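N-acetylmuramoyl-L-alanine amidase (Peptoclostridium difficile, PDB 4RN7) probably hydrolyses the amide bond between N-acetylmuramic acid and L-alanine in peptidoglycan, as a zinc-dependent amidase domain of a longer membrane protein. Local coordinates at residues Val6-Gly11 / Val77-His82. Residues are numbered along the deposited sequence; the frame is centred on the assembly and turned at random.
With ZN (zinc ion), chain B.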
loop_
_atom_site.group_PDB
_atom_site.type_symbol
_atom_site.label_atom_id
_atom_site.label_comp_id
_atom_site.label_asym_id
_atom_site.label_seq_id
_atom_site.Cartn_x
_atom_site.Cartn_y
_atom_site.Cartn_z
ATOM N N VAL A 6 -4.417 -11.817 -3.234
ATOM C CA VAL A 6 -4.050 -10.417 -3.033
ATOM C C VAL A 6 -2.532 -10.322 -3.070
ATOM O O VAL A 6 -1.851 -10.983 -2.286
ATOM C CB VAL A 6 -4.578 -9.895 -1.694
ATOM C CG1 VAL A 6 -4.221 -8.416 -1.505
ATOM C CG2 VAL A 6 -6.094 -10.081 -1.632
ATOM N N PHE A 7 -2.009 -9.515 -3.994
ATOM C CA PHE A 7 -0.565 -9.320 -4.112
ATOM C C PHE A 7 -0.198 -8.052 -3.349
ATOM O O PHE A 7 -0.705 -6.965 -3.662
ATOM C CB PHE A 7 -0.175 -9.185 -5.581
ATOM C CG PHE A 7 1.315 -9.148 -5.827
ATOM C CD1 PHE A 7 2.014 -7.950 -5.761
ATOM C CD2 PHE A 7 2.012 -10.312 -6.139
ATOM C CE1 PHE A 7 3.373 -7.904 -5.993
ATOM C CE2 PHE A 7 3.377 -10.268 -6.374
ATOM C CZ PHE A 7 4.055 -9.068 -6.303
ATOM N N ILE A 8 0.668 -8.191 -2.345
ATOM C CA ILE A 8 1.079 -7.048 -1.527
ATOM C C ILE A 8 2.502 -6.658 -1.932
ATOM O O ILE A 8 3.391 -7.500 -1.963
ATOM C CB ILE A 8 1.074 -7.387 -0.033
ATOM C CG1 ILE A 8 -0.326 -7.798 0.434
ATOM C CG2 ILE A 8 1.565 -6.193 0.790
ATOM C CD1 ILE A 8 -1.391 -6.722 0.230
ATOM N N ASP A 9 2.704 -5.379 -2.241
ATOM C CA ASP A 9 4.001 -4.893 -2.702
ATOM C C ASP A 9 4.563 -3.829 -1.744
ATOM O O ASP A 9 4.203 -2.651 -1.825
ATOM C CB ASP A 9 3.859 -4.291 -4.101
ATOM C CG ASP A 9 5.141 -3.646 -4.585
ATOM O OD1 ASP A 9 6.214 -4.299 -4.503
ATOM O OD2 ASP A 9 5.099 -2.480 -5.037
ATOM N N PRO A 10 5.449 -4.236 -0.822
ATOM C CA PRO A 10 6.059 -3.233 0.056
ATOM C C PRO A 10 7.084 -2.416 -0.736
ATOM O O PRO A 10 8.081 -2.968 -1.193
ATOM C CB PRO A 10 6.771 -4.069 1.137
ATOM C CG PRO A 10 6.440 -5.548 0.831
ATOM C CD PRO A 10 5.984 -5.596 -0.603
ATOM N N GLY A 11 6.843 -1.118 -0.895
ATOM C CA GLY A 11 7.658 -0.314 -1.781
ATOM C C GLY A 11 9.116 -0.275 -1.384
ATOM O O GLY A 11 9.457 -0.371 -0.198
ATOM N N VAL A 77 -6.162 -8.592 -6.907
ATOM C CA VAL A 77 -5.956 -7.230 -6.422
ATOM C C VAL A 77 -4.460 -7.034 -6.152
ATOM O O VAL A 77 -3.814 -7.961 -5.647
ATOM C CB VAL A 77 -6.750 -7.021 -5.101
ATOM C CG1 VAL A 77 -6.180 -5.883 -4.270
ATOM C CG2 VAL A 77 -8.227 -6.796 -5.393
ATOM N N LEU A 78 -3.917 -5.851 -6.456
ATOM C CA LEU A 78 -2.552 -5.507 -6.059
ATOM C C LEU A 78 -2.618 -4.313 -5.112
ATOM O O LEU A 78 -3.286 -3.316 -5.413
ATOM C CB LEU A 78 -1.690 -5.156 -7.285
ATOM C CG LEU A 78 -0.223 -4.744 -7.068
ATOM C CD1 LEU A 78 0.552 -5.019 -8.322
ATOM C CD2 LEU A 78 -0.085 -3.258 -6.726
ATOM N N VAL A 79 -1.940 -4.410 -3.970
ATOM C CA VAL A 79 -1.840 -3.260 -3.060
ATOM C C VAL A 79 -0.366 -2.989 -2.803
ATOM O O VAL A 79 0.355 -3.849 -2.251
ATOM C CB VAL A 79 -2.574 -3.496 -1.723
ATOM C CG1 VAL A 79 -2.478 -2.243 -0.824
ATOM C CG2 VAL A 79 -4.039 -3.839 -1.974
ATOM N N SER A 80 0.087 -1.817 -3.233
ATOM C CA SER A 80 1.462 -1.397 -2.991
ATOM C C SER A 80 1.451 -0.483 -1.777
ATOM O O SER A 80 0.548 0.353 -1.632
ATOM C CB SER A 80 2.021 -0.654 -4.203
ATOM O OG SER A 80 3.398 -0.348 -4.034
ATOM N N ILE A 81 2.445 -0.647 -0.912
ATOM C CA ILE A 81 2.499 0.114 0.341
ATOM C C ILE A 81 3.712 1.038 0.316
ATOM O O ILE A 81 4.846 0.562 0.236
ATOM C CB ILE A 81 2.629 -0.845 1.537
ATOM C CG1 ILE A 81 1.377 -1.736 1.638
ATOM C CG2 ILE A 81 2.841 -0.062 2.830
ATOM C CD1 ILE A 81 0.082 -0.950 1.908
ATOM N N HIS A 82 3.480 2.349 0.375
ATOM C CA HIS A 82 4.559 3.334 0.338
ATOM C C HIS A 82 4.302 4.386 1.417
ATOM O O HIS A 82 3.253 4.365 2.045
ATOM C CB HIS A 82 4.589 4.042 -1.012
ATOM C CG HIS A 82 5.302 3.284 -2.085
ATOM N ND1 HIS A 82 6.507 3.704 -2.600
ATOM C CD2 HIS A 82 4.980 2.147 -2.752
ATOM C CE1 HIS A 82 6.903 2.861 -3.538
ATOM N NE2 HIS A 82 5.994 1.909 -3.657
HETATM ZN ZN ZN B . 7.822 5.203 -2.001
HETATM O O HOH W 1 6.639 -0.188 -5.363
#
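F7, D9 and G11 give their backbone N-H groups to the carbonyls of V77, V79 and I81, and V79 N and I81 N return bonds to F7 O and D9 O. This parallel ladder is the tight part of the contact; the axes of the two short strand segments are inclined by 18°, and the last rung, G11 N to I81 O, is 2.8 Å. Apolar side chains close in directly beside it: V6 and V77 are neighbours on the same face as I8 and V79, where I8 CD1 reaches V79 CB at 4.0 Å. On the other face of the sheet F7 and L78 run side by side, F7 CD1 against L78 CG.

Toward the zinc ion the contact turns polar and less direct, D9 OD2 and H82 NE2 standing 4.7 Å apart with a water between them. D9 CG and S80 OG both stand anti to their backbone N (chi1 174° for D9), which brings S80 OG to D9 OD2 at 2.9 Å, as donor on the anti side, tilted 30° out of the carboxylate plane. D9 OD2 also accepts a bond of 2.8 Å from the water, which in turn accepts one of 2.8 Å from H82 NE2 at the imidazole edge. The water thus links D9 as a second-shell residue to a zinc ligand, while R66 and S54 hold D9 OD1. H82 ND1 binds zinc at 2.1 Å, with H12 and E28 completing the protein ligands. G11 CA lies over one face of the H82 ring, a CH-pi contact 3.7 Å from the centroid.

The pair sits inside the mixed sheet of this Amidase_3 domain, between strands 49-53 and 144-151. Helix 28-44 covers V6, I8 and P10 on one face, helix 63-72 covers F7 and L78 on the other, and V79, S80 and H82 touch strand 144-151.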